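Local coordinates for acyl-coenzyme A oxidase (PDB 5K3J), which catalyses the FAD-dependent desaturation by oxygen of ascaroside-CoA thioesters with a five-carbon omega side chain, the first step of the peroxisomal beta-oxidation that shortens pheromone side chains, at residues I88-E93 and W134-R139; L346-A351 and A393-E398; H530-I535 and N564-D569. One frame throughout, in Å; residues are numbered along the deposited sequence.

Contact 1: residues I88-E93 and W134-R139; sequences IDRDNE and WLERAR
Arg90 reaches from a loop to the last turn of helix 128-139, where it meets the backbone of Arg139 and the carboxylate of Glu136. Its CB points toward the helix, and CG stands anti to the backbone N (chi1 179°), which sends the chain on in that direction. CD is the first atom to touch, 3.7 Å from Arg139 O. The chain bends at chi3 (-75°), and the guanidinium then lies with one face beneath that same oxygen, NE at 3.9 Å and CZ at 4.0 Å from Arg139 O. At the tip, Glu136 OE2 lies at the edge of the guanidinium, near its plane, 3.7 Å from Arg90 NH1, a long salt bridge. An arginine suits the place because it is long enough to reach the helix from the loop and its charge would be drawn to the carbonyl end of the helix as well as to the glutamate. A leucine here would probably cost Glu136 this cationic partner and leave no guanidinium against the Arg139 carbonyl. Next to it, Asp91 OD1 lies 4.2 Å from Arg139 NE, well out of the guanidinium plane, an attraction of charges without a hydrogen bond. Both loop residues occupy the middle of a type I turn, closed by Asn92 N to Asp89 O at 2.8 Å. This is a surface contact: Arg90 also rests on Leu84 and Asn85 of helix 84-87, Asn92 leads into helix 93-103, and helix 128-139 packs through Leu135 and Ala138 on helix 112-125.

Contact 2: residues L346-A351 and A393-E398; sequences LARAYA and AHETGE. With ATP (adenosine-5'-triphosphate), chain D.
In the C-alpha1 helices of the oxidase, beside an ATP pocket at the dimer interface, Arg348 of helix 343-363 stacks its guanidinium on the carboxylate of Glu395 of helix 379-405. The two planes are 15° apart, and Glu395 OE1 sits over one face of the guanidinium, toward its rim, 3.3 Å from Arg348 NE. No N-H points at this oxygen, and the salt bridge is one of charge alone. Glutamate suits the place because its flat carboxylate can lie against a flat guanidinium, while its OE2 makes a long, weak ion pair with Arg532. The arginine chain is extended from CG to NE (chi3 169°), which carries the flat group across the glutamate. The helices belong to the four-helix bundle of the acyl-CoA dehydrogenase fold, where Thr396 packs on Leu304 of helix 287-315. With its face given to Glu395, Arg348 uses NE in a salt bridge with Glu566 of helix 549-569. One residue before Glu395, on a different side of the helix, His394 lays its flat imidazole, well suited to an adenine face, against ATP of chain D, whose C5 stands 3.6 Å above the ring centre. The same nucleotide is hydrogen-bonded to Arg528 and Tyr573, and to His340 and Gln402 of the second subunit.

Contact 3: residues H530-I535 and N564-D569; sequences HTRLFI and NYELLD. With ATP (adenosine-5'-triphosphate), chain H.
Arg532 on helix 520-543 holds two acids of helix 549-569, Glu566 and Asp569, with the edge of its guanidinium. The grip on Asp569 is end-on, and both nitrogens go to one oxygen: Arg532 NH2 donates to Asp569 OD2 at 2.9 Å, fairly straight at 158°, and Arg532 NH1 reaches the same OD2 at 3.3 Å. OD2 lies near the guanidinium plane; NH1 uses its anti lone pair, and NH2 comes from the same side but tilted from the carboxylate plane. Arg532 NH1 also lies 2.7 Å from Glu566 OE1, but the hydrogen bond in this salt bridge is bent to 123° and weak. Glu566 turns its carboxylate up to this nitrogen by a bend at chi2 (-60°), and the acid groups are rotated steeply against the guanidinium plane. Arginine suits the inner position because several N-H groups fan out in one plane, enough to serve two acids one turn apart on a helix. Arg348 brings a second guanidinium to Glu566, and this buried carboxylate lies between two cationic partners.

Whereas Arg532 and Glu566 are buried and ion-paired, Asp569 is partly exposed and borders the second ATP of the dimer (chain H). Its OD1 comes within 3.2 Å of O1B of ATP, two oxygens likely both to carry negative charge, in proximity and not a bond; Tyr565 OH lies 3.2 Å from C5' of ATP. Arg525, Arg528 and Tyr573 of the second subunit, with His340 and Gln402 of this one, hydrogen-bond that nucleotide. Beyond the ion pairs, Thr531 and Ile535 lean on helix 379-405, Leu533 meets Phe487 of helix 481-507, and Leu567 packs against helices 481-507 and 581-597, embedding the pair in the C-terminal helical bundle.

From the N terminus the three contacts follow in series, with neither nesting nor crossing. Contact 1 closes a loop of 40 residues, mostly helix, within the N-terminal helical region. Contact 2 then joins two helices of the C-alpha1 region across 41 residues, and contact 3 closes 28 residues between two C-terminal helices. Contact 1 stands apart, its nearest atoms about 17 Å from those of contact 2 and about 18 Å from those of contact 3, which lies on the opposite side of the chain's centre. Contacts 2 and 3 touch through Arg348 with Glu566, Glu395 with Arg532 and Ala351 CB on Ile535 CG2 at 3.7 Å, tying the C-alpha1 bundle to the C-terminal one beside the ATP sites.

Contact 1: residues I88-E93 and W134-R139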
loop_
_atom_site.group_PDB
_atom_site.type_symbol
_atom_site.label_atom_id
_atom_site.label_comp_id
_atom_site.label_asym_id
_atom_site.label_seq_id
_atom_site.Cartn_x
_atom_site.Cartn_y
_atom_site.Cartn_z
ATOM N N ILE A 88 -8.419 26.197 -22.298
ATOM C CA ILE A 88 -7.208 26.714 -21.655
ATOM C C ILE A 88 -6.173 27.342 -22.589
ATOM O O ILE A 88 -6.312 27.325 -23.813
ATOM C CB ILE A 88 -6.445 25.611 -20.884
ATOM C CG1 ILE A 88 -5.899 24.559 -21.858
ATOM C CG2 ILE A 88 -7.301 24.985 -19.791
ATOM C CD1 ILE A 88 -4.883 23.627 -21.234
ATOM N N ASP A 89 -5.126 27.885 -21.972
ATOM C CA ASP A 89 -3.911 28.295 -22.663
ATOM C C ASP A 89 -3.031 27.059 -22.833
ATOM O O ASP A 89 -2.448 26.572 -21.864
ATOM C CB ASP A 89 -3.193 29.393 -21.872
ATOM C CG ASP A 89 -1.882 29.825 -22.505
ATOM O OD1 ASP A 89 -1.668 29.557 -23.706
ATOM O OD2 ASP A 89 -1.068 30.451 -21.790
ATOM N N ARG A 90 -2.957 26.555 -24.063
ATOM C CA ARG A 90 -2.331 25.267 -24.355
ATOM C C ARG A 90 -0.942 25.095 -23.746
ATOM O O ARG A 90 -0.605 24.022 -23.244
ATOM C CB ARG A 90 -2.244 25.059 -25.867
ATOM C CG ARG A 90 -1.574 23.751 -26.260
ATOM C CD ARG A 90 -0.882 23.856 -27.608
ATOM N NE ARG A 90 -1.823 23.854 -28.721
ATOM C CZ ARG A 90 -1.462 23.964 -29.996
ATOM N NH1 ARG A 90 -0.177 24.090 -30.312
ATOM N NH2 ARG A 90 -2.380 23.952 -30.951
ATOM N N ASP A 91 -0.143 26.154 -23.787
ATOM C CA ASP A 91 1.232 26.084 -23.312
ATOM C C ASP A 91 1.363 26.600 -21.883
ATOM O O ASP A 91 2.453 26.962 -21.437
ATOM C CB ASP A 91 2.155 26.854 -24.256
ATOM C CG ASP A 91 2.203 26.236 -25.637
ATOM O OD1 ASP A 91 1.797 25.059 -25.768
ATOM O OD2 ASP A 91 2.646 26.914 -26.587
ATOM N N ASN A 92 0.237 26.633 -21.179
ATOM C CA ASN A 92 0.219 26.904 -19.748
ATOM C C ASN A 92 0.160 25.576 -19.000
ATOM O O ASN A 92 -0.902 24.958 -18.909
ATOM C CB ASN A 92 -0.975 27.791 -19.384
ATOM C CG ASN A 92 -0.936 28.274 -17.946
ATOM O OD1 ASN A 92 -0.185 27.759 -17.120
ATOM N ND2 ASN A 92 -1.758 29.271 -17.642
ATOM N N GLU A 93 1.299 25.135 -18.470
ATOM C CA GLU A 93 1.375 23.800 -17.887
ATOM C C GLU A 93 0.512 23.663 -16.636
ATOM O O GLU A 93 -0.021 22.587 -16.370
ATOM C CB GLU A 93 2.817 23.418 -17.556
ATOM C CG GLU A 93 2.939 21.942 -17.198
ATOM C CD GLU A 93 4.345 21.514 -16.855
ATOM O OE1 GLU A 93 5.246 22.377 -16.833
ATOM O OE2 GLU A 93 4.544 20.306 -16.603
ATOM N N TRP A 134 10.444 18.910 -34.645
ATOM C CA TRP A 134 9.574 18.036 -33.859
ATOM C C TRP A 134 8.814 18.720 -32.719
ATOM O O TRP A 134 7.637 18.425 -32.502
ATOM C CB TRP A 134 10.376 16.877 -33.263
ATOM C CG TRP A 134 11.006 15.968 -34.272
ATOM C CD1 TRP A 134 10.376 15.279 -35.265
ATOM C CD2 TRP A 134 12.391 15.626 -34.358
ATOM N NE1 TRP A 134 11.288 14.538 -35.981
ATOM C CE2 TRP A 134 12.533 14.732 -35.446
ATOM C CE3 TRP A 134 13.533 15.987 -33.638
ATOM C CZ2 TRP A 134 13.762 14.205 -35.820
ATOM C CZ3 TRP A 134 14.753 15.460 -34.011
ATOM C CH2 TRP A 134 14.857 14.578 -35.093
ATOM N N LEU A 135 9.475 19.613 -31.986
ATOM C CA LEU A 135 8.914 20.134 -30.737
ATOM C C LEU A 135 7.558 20.816 -30.913
ATOM O O LEU A 135 6.691 20.707 -30.045
ATOM C CB LEU A 135 9.898 21.102 -30.069
ATOM C CG LEU A 135 9.447 21.698 -28.733
ATOM C CD1 LEU A 135 8.982 20.613 -27.765
ATOM C CD2 LEU A 135 10.571 22.518 -28.116
ATOM N N GLU A 136 7.358 21.509 -32.026
ATOM C CA GLU A 136 6.053 22.113 -32.254
ATOM C C GLU A 136 5.077 21.065 -32.773
ATOM O O GLU A 136 3.877 21.170 -32.548
ATOM C CB GLU A 136 6.143 23.298 -33.218
ATOM C CG GLU A 136 4.913 24.208 -33.184
ATOM C CD GLU A 136 4.485 24.600 -31.770
ATOM O OE1 GLU A 136 5.361 24.789 -30.895
ATOM O OE2 GLU A 136 3.263 24.717 -31.532
ATOM N N ARG A 137 5.592 20.051 -33.458
ATOM C CA ARG A 137 4.747 18.943 -33.892
ATOM C C ARG A 137 4.207 18.187 -32.684
ATOM O O ARG A 137 3.060 17.738 -32.676
ATOM C CB ARG A 137 5.513 17.988 -34.804
ATOM C CG ARG A 137 5.807 18.535 -36.186
ATOM C CD ARG A 137 6.080 17.387 -37.159
ATOM N NE ARG A 137 4.868 16.622 -37.439
ATOM C CZ ARG A 137 4.862 15.398 -37.966
ATOM N NH1 ARG A 137 6.009 14.789 -38.257
ATOM N NH2 ARG A 137 3.708 14.777 -38.194
ATOM N N ALA A 138 5.051 18.043 -31.668
ATOM C CA ALA A 138 4.659 17.408 -30.417
ATOM C C ALA A 138 3.572 18.216 -29.709
ATOM O O ALA A 138 2.566 17.662 -29.264
ATOM C CB ALA A 138 5.868 17.244 -29.511
ATOM N N ARG A 139 3.776 19.527 -29.617
ATOM C CA ARG A 139 2.867 20.403 -28.881
ATOM C C ARG A 139 1.483 20.491 -29.523
ATOM O O ARG A 139 0.482 20.691 -28.831
ATOM C CB ARG A 139 3.472 21.804 -28.752
ATOM C CG ARG A 139 4.460 21.949 -27.591
ATOM C CD ARG A 139 5.359 23.185 -27.734
ATOM N NE ARG A 139 5.692 23.760 -26.431
ATOM C CZ ARG A 139 6.717 24.582 -26.205
ATOM N NH1 ARG A 139 7.536 24.927 -27.193
ATOM N NH2 ARG A 139 6.931 25.058 -24.985
#

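Contact 2: residues L346-A351 and A393-E398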
loop_
_atom_site.group_PDB
_atom_site.type_symbol
_atom_site.label_atom_id
_atom_site.label_comp_id
_atom_site.label_asym_id
_atom_site.label_seq_id
_atom_site.Cartn_x
_atom_site.Cartn_y
_atom_site.Cartn_z
ATOM N N LEU A 346 -2.690 15.665 6.380
ATOM C CA LEU A 346 -3.228 16.925 5.886
ATOM C C LEU A 346 -2.209 18.046 6.055
ATOM O O LEU A 346 -2.134 18.960 5.239
ATOM C CB LEU A 346 -4.530 17.277 6.609
ATOM C CG LEU A 346 -5.230 18.547 6.130
ATOM C CD1 LEU A 346 -5.560 18.435 4.650
ATOM C CD2 LEU A 346 -6.482 18.823 6.951
ATOM N N ALA A 347 -1.418 17.960 7.118
ATOM C CA ALA A 347 -0.342 18.913 7.345
ATOM C C ALA A 347 0.771 18.685 6.328
ATOM O O ALA A 347 1.415 19.631 5.871
ATOM C CB ALA A 347 0.189 18.794 8.762
ATOM N N ARG A 348 0.987 17.421 5.976
ATOM C CA ARG A 348 2.018 17.057 5.011
ATOM C C ARG A 348 1.630 17.455 3.593
ATOM O O ARG A 348 2.471 17.898 2.817
ATOM C CB ARG A 348 2.300 15.555 5.074
ATOM C CG ARG A 348 3.254 15.156 6.189
ATOM C CD ARG A 348 3.326 13.648 6.361
ATOM N NE ARG A 348 4.417 13.263 7.251
ATOM C CZ ARG A 348 4.661 12.018 7.643
ATOM N NH1 ARG A 348 3.880 11.030 7.229
ATOM N NH2 ARG A 348 5.680 11.762 8.452
ATOM N N ALA A 349 0.352 17.294 3.263
ATOM C CA ALA A 349 -0.147 17.637 1.936
ATOM C C ALA A 349 0.118 19.105 1.619
ATOM O O ALA A 349 0.559 19.442 0.519
ATOM C CB ALA A 349 -1.626 17.333 1.831
ATOM N N TYR A 350 -0.162 19.972 2.588
ATOM C CA TYR A 350 0.154 21.389 2.469
ATOM C C TYR A 350 1.661 21.611 2.435
ATOM O O TYR A 350 2.168 22.344 1.587
ATOM C CB TYR A 350 -0.465 22.180 3.624
ATOM C CG TYR A 350 -1.936 22.483 3.447
ATOM C CD1 TYR A 350 -2.903 21.685 4.037
ATOM C CD2 TYR A 350 -2.354 23.566 2.688
ATOM C CE1 TYR A 350 -4.249 21.955 3.879
ATOM C CE2 TYR A 350 -3.698 23.848 2.522
ATOM C CZ TYR A 350 -4.642 23.037 3.122
ATOM O OH TYR A 350 -5.980 23.308 2.962
ATOM N N ALA A 351 2.369 20.968 3.360
ATOM C CA ALA A 351 3.813 21.140 3.484
ATOM C C ALA A 351 4.538 20.701 2.217
ATOM O O ALA A 351 5.471 21.369 1.766
ATOM C CB ALA A 351 4.338 20.370 4.685
ATOM N N ALA A 393 7.101 10.681 -1.569
ATOM C CA ALA A 393 6.330 9.567 -2.124
ATOM C C ALA A 393 6.087 8.473 -1.086
ATOM O O ALA A 393 5.019 7.854 -1.059
ATOM C CB ALA A 393 7.032 8.982 -3.344
ATOM N N HIS A 394 7.084 8.243 -0.237
ATOM C CA HIS A 394 6.993 7.224 0.802
ATOM C C HIS A 394 5.977 7.611 1.868
ATOM O O HIS A 394 5.122 6.809 2.242
ATOM C CB HIS A 394 8.365 6.994 1.435
ATOM C CG HIS A 394 8.336 6.118 2.649
ATOM N ND1 HIS A 394 8.011 4.781 2.598
ATOM C CD2 HIS A 394 8.598 6.393 3.950
ATOM C CE1 HIS A 394 8.072 4.268 3.814
ATOM N NE2 HIS A 394 8.425 5.224 4.652
ATOM N N GLU A 395 6.069 8.849 2.343
ATOM C CA GLU A 395 5.158 9.351 3.369
ATOM C C GLU A 395 3.764 9.617 2.804
ATOM O O GLU A 395 2.768 9.459 3.508
ATOM C CB GLU A 395 5.718 10.624 4.015
ATOM C CG GLU A 395 6.998 10.406 4.814
ATOM C CD GLU A 395 7.532 11.689 5.428
ATOM O OE1 GLU A 395 6.964 12.764 5.140
ATOM O OE2 GLU A 395 8.518 11.622 6.195
ATOM N N THR A 396 3.694 10.018 1.537
ATOM C CA THR A 396 2.407 10.171 0.863
ATOM C C THR A 396 1.721 8.816 0.768
ATOM O O THR A 396 0.496 8.719 0.845
ATOM C CB THR A 396 2.563 10.771 -0.551
ATOM O OG1 THR A 396 3.182 12.058 -0.456
ATOM C CG2 THR A 396 1.211 10.921 -1.231
ATOM N N GLY A 397 2.528 7.771 0.605
ATOM C CA GLY A 397 2.033 6.409 0.571
ATOM C C GLY A 397 1.343 6.024 1.864
ATOM O O GLY A 397 0.158 5.691 1.863
ATOM N N GLU A 398 2.085 6.078 2.966
ATOM C CA GLU A 398 1.534 5.781 4.285
ATOM C C GLU A 398 0.297 6.621 4.576
ATOM O O GLU A 398 -0.684 6.126 5.132
ATOM C CB GLU A 398 2.578 6.022 5.372
ATOM C CG GLU A 398 3.766 5.082 5.325
ATOM C CD GLU A 398 4.805 5.433 6.372
ATOM O OE1 GLU A 398 5.156 6.628 6.477
ATOM O OE2 GLU A 398 5.263 4.524 7.098
HETATM P PG ATP D . 14.261 6.251 10.740
HETATM O O1G ATP D . 15.568 6.989 10.571
HETATM O O2G ATP D . 14.395 4.914 11.431
HETATM O O3G ATP D . 13.123 7.107 11.243
HETATM P PB ATP D . 12.631 4.862 8.933
HETATM O O1B ATP D . 11.515 5.620 8.250
HETATM O O2B ATP D . 12.341 4.060 10.180
HETATM O O3B ATP D . 13.841 5.884 9.226
HETATM P PA ATP D . 14.282 2.713 8.315
HETATM O O1A ATP D . 15.657 2.943 7.730
HETATM O O2A ATP D . 14.116 2.548 9.807
HETATM O O3A ATP D . 13.316 3.907 7.835
HETATM O "O5'" ATP D . 13.619 1.442 7.587
HETATM C "C5'" ATP D . 12.254 1.100 7.827
HETATM C "C4'" ATP D . 11.678 0.643 6.499
HETATM O "O4'" ATP D . 11.114 1.745 5.779
HETATM C "C3'" ATP D . 12.785 0.048 5.646
HETATM O "O3'" ATP D . 12.428 -1.278 5.251
HETATM C "C2'" ATP D . 12.885 0.953 4.438
HETATM O "O2'" ATP D . 13.058 0.207 3.232
HETATM C "C1'" ATP D . 11.572 1.721 4.426
HETATM N N9 ATP D . 11.744 3.106 3.916
HETATM C C8 ATP D . 12.237 4.142 4.616
HETATM N N7 ATP D . 12.263 5.276 3.872
HETATM C C5 ATP D . 11.770 4.971 2.659
HETATM C C6 ATP D . 11.519 5.702 1.395
HETATM N N6 ATP D . 11.804 7.023 1.274
HETATM N N1 ATP D . 10.990 5.001 0.368
HETATM C C2 ATP D . 10.701 3.690 0.473
HETATM N N3 ATP D . 10.905 2.966 1.586
HETATM C C4 ATP D . 11.428 3.540 2.694
#

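Contact 3: residues H530-I535 and N564-D569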
loop_
_atom_site.group_PDB
_atom_site.type_symbol
_atom_site.label_atom_id
_atom_site.label_comp_id
_atom_site.label_asym_id
_atom_site.label_seq_id
_atom_site.Cartn_x
_atom_site.Cartn_y
_atom_site.Cartn_z
ATOM N N HIS A 530 17.523 15.218 6.423
ATOM C CA HIS A 530 17.841 16.463 5.727
ATOM C C HIS A 530 16.634 17.038 4.978
ATOM O O HIS A 530 16.343 18.230 5.088
ATOM C CB HIS A 530 18.999 16.239 4.752
ATOM C CG HIS A 530 19.376 17.457 3.966
ATOM N ND1 HIS A 530 20.435 18.270 4.311
ATOM C CD2 HIS A 530 18.835 17.999 2.851
ATOM C CE1 HIS A 530 20.530 19.259 3.441
ATOM N NE2 HIS A 530 19.570 19.120 2.545
ATOM N N THR A 531 15.932 16.192 4.226
ATOM C CA THR A 531 14.790 16.643 3.427
ATOM C C THR A 531 13.564 16.959 4.266
ATOM O O THR A 531 12.728 17.771 3.871
ATOM C CB THR A 531 14.362 15.602 2.379
ATOM O OG1 THR A 531 13.425 14.687 2.962
ATOM C CG2 THR A 531 15.552 14.849 1.854
ATOM N N ARG A 532 13.435 16.293 5.406
ATOM C CA ARG A 532 12.317 16.570 6.288
ATOM C C ARG A 532 12.500 17.950 6.890
ATOM O O ARG A 532 11.533 18.677 7.113
ATOM C CB ARG A 532 12.194 15.509 7.380
ATOM C CG ARG A 532 11.649 14.179 6.885
ATOM C CD ARG A 532 10.510 13.693 7.760
ATOM N NE ARG A 532 10.807 12.401 8.367
ATOM C CZ ARG A 532 9.987 11.768 9.198
ATOM N NH1 ARG A 532 8.819 12.309 9.520
ATOM N NH2 ARG A 532 10.331 10.593 9.711
ATOM N N LEU A 533 13.754 18.305 7.146
ATOM C CA LEU A 533 14.090 19.647 7.596
ATOM C C LEU A 533 13.675 20.665 6.544
ATOM O O LEU A 533 13.091 21.699 6.869
ATOM C CB LEU A 533 15.589 19.762 7.892
ATOM C CG LEU A 533 16.204 21.162 7.985
ATOM C CD1 LEU A 533 15.536 22.010 9.061
ATOM C CD2 LEU A 533 17.701 21.070 8.239
ATOM N N PHE A 534 13.968 20.361 5.283
ATOM C CA PHE A 534 13.670 21.276 4.185
ATOM C C PHE A 534 12.172 21.484 3.996
ATOM O O PHE A 534 11.720 22.611 3.800
ATOM C CB PHE A 534 14.284 20.766 2.881
ATOM C CG PHE A 534 14.095 21.701 1.720
ATOM C CD1 PHE A 534 15.021 22.697 1.457
ATOM C CD2 PHE A 534 12.988 21.585 0.893
ATOM C CE1 PHE A 534 14.845 23.561 0.393
ATOM C CE2 PHE A 534 12.807 22.443 -0.169
ATOM C CZ PHE A 534 13.740 23.435 -0.421
ATOM N N ILE A 535 11.416 20.390 4.032
ATOM C CA ILE A 535 9.962 20.442 3.894
ATOM C C ILE A 535 9.359 21.396 4.921
ATOM O O ILE A 535 8.455 22.174 4.612
ATOM C CB ILE A 535 9.333 19.039 4.047
ATOM C CG1 ILE A 535 9.768 18.136 2.892
ATOM C CG2 ILE A 535 7.815 19.126 4.095
ATOM C CD1 ILE A 535 9.544 16.660 3.142
ATOM N N ASN A 564 5.233 19.198 15.216
ATOM C CA ASN A 564 5.118 18.439 16.455
ATOM C C ASN A 564 4.999 16.945 16.176
ATOM O O ASN A 564 5.645 16.125 16.827
ATOM C CB ASN A 564 3.919 18.921 17.272
ATOM C CG ASN A 564 4.278 20.038 18.232
ATOM O OD1 ASN A 564 4.735 19.792 19.348
ATOM N ND2 ASN A 564 4.071 21.278 17.801
ATOM N N TYR A 565 4.168 16.604 15.197
ATOM C CA TYR A 565 3.982 15.220 14.781
ATOM C C TYR A 565 5.267 14.664 14.180
ATOM O O TYR A 565 5.650 13.529 14.461
ATOM C CB TYR A 565 2.832 15.107 13.775
ATOM C CG TYR A 565 2.620 13.705 13.245
ATOM C CD1 TYR A 565 1.821 12.796 13.926
ATOM C CD2 TYR A 565 3.223 13.291 12.064
ATOM C CE1 TYR A 565 1.629 11.514 13.444
ATOM C CE2 TYR A 565 3.039 12.013 11.578
ATOM C CZ TYR A 565 2.240 11.129 12.271
ATOM O OH TYR A 565 2.049 9.854 11.791
ATOM N N GLU A 566 5.930 15.467 13.352
ATOM C CA GLU A 566 7.153 15.026 12.692
ATOM C C GLU A 566 8.275 14.815 13.707
ATOM O O GLU A 566 9.027 13.846 13.614
ATOM C CB GLU A 566 7.593 16.030 11.621
ATOM C CG GLU A 566 6.539 16.350 10.558
ATOM C CD GLU A 566 6.075 15.135 9.770
ATOM O OE1 GLU A 566 6.844 14.157 9.656
ATOM O OE2 GLU A 566 4.935 15.162 9.260
ATOM N N LEU A 567 8.374 15.720 14.677
ATOM C CA LEU A 567 9.422 15.660 15.695
ATOM C C LEU A 567 9.324 14.399 16.547
ATOM O O LEU A 567 10.334 13.847 16.988
ATOM C CB LEU A 567 9.357 16.895 16.597
ATOM C CG LEU A 567 10.526 17.068 17.568
ATOM C CD1 LEU A 567 11.789 17.441 16.807
ATOM C CD2 LEU A 567 10.210 18.100 18.641
ATOM N N LEU A 568 8.096 13.952 16.775
ATOM C CA LEU A 568 7.842 12.767 17.581
ATOM C C LEU A 568 8.153 11.500 16.791
ATOM O O LEU A 568 8.606 10.500 17.351
ATOM C CB LEU A 568 6.388 12.759 18.057
ATOM C CG LEU A 568 5.930 11.622 18.970
ATOM C CD1 LEU A 568 6.945 11.378 20.072
ATOM C CD2 LEU A 568 4.566 11.949 19.557
ATOM N N ASP A 569 7.921 11.559 15.483
ATOM C CA ASP A 569 8.188 10.430 14.601
ATOM C C ASP A 569 9.688 10.162 14.505
ATOM O O ASP A 569 10.109 9.068 14.133
ATOM C CB ASP A 569 7.605 10.691 13.208
ATOM C CG ASP A 569 7.642 9.461 12.320
ATOM O OD1 ASP A 569 7.281 8.368 12.807
ATOM O OD2 ASP A 569 8.033 9.587 11.139
HETATM P PG ATP H . 4.722 4.172 17.468
HETATM O O1G ATP H . 6.133 4.583 17.808
HETATM O O2G ATP H . 3.687 4.643 18.462
HETATM O O3G ATP H . 4.562 2.734 17.030
HETATM P PB ATP H . 4.520 6.632 16.160
HETATM O O1B ATP H . 5.230 7.035 14.888
HETATM O O2B ATP H . 5.084 7.055 17.494
HETATM O O3B ATP H . 4.357 5.032 16.159
HETATM P PA ATP H . 1.709 6.294 15.756
HETATM O O1A ATP H . 1.804 4.928 16.386
HETATM O O2A ATP H . 0.486 7.131 16.041
HETATM O O3A ATP H . 3.013 7.198 16.048
HETATM O "O5'" ATP H . 1.800 6.102 14.161
HETATM C "C5'" ATP H . 1.363 7.148 13.298
HETATM C "C4'" ATP H . 0.463 6.561 12.224
HETATM O "O4'" ATP H . 0.602 5.139 12.188
HETATM C "C3'" ATP H . -0.991 6.865 12.537
HETATM O "O3'" ATP H . -1.614 7.461 11.396
HETATM C "C2'" ATP H . -1.638 5.523 12.793
HETATM O "O2'" ATP H . -2.930 5.473 12.188
HETATM C "C1'" ATP H . -0.694 4.538 12.126
HETATM N N9 ATP H . -0.730 3.193 12.763
HETATM C C8 ATP H . 0.044 2.748 13.775
HETATM N N7 ATP H . -0.261 1.462 14.091
HETATM C C5 ATP H . -1.247 1.063 13.268
HETATM C C6 ATP H . -2.032 -0.179 13.065
HETATM N N6 ATP H . -1.821 -1.282 13.824
HETATM N N1 ATP H . -2.969 -0.178 12.093
HETATM C C2 ATP H . -3.191 0.908 11.330
HETATM N N3 ATP H . -2.518 2.066 11.459
HETATM C C4 ATP H . -1.548 2.206 12.394
#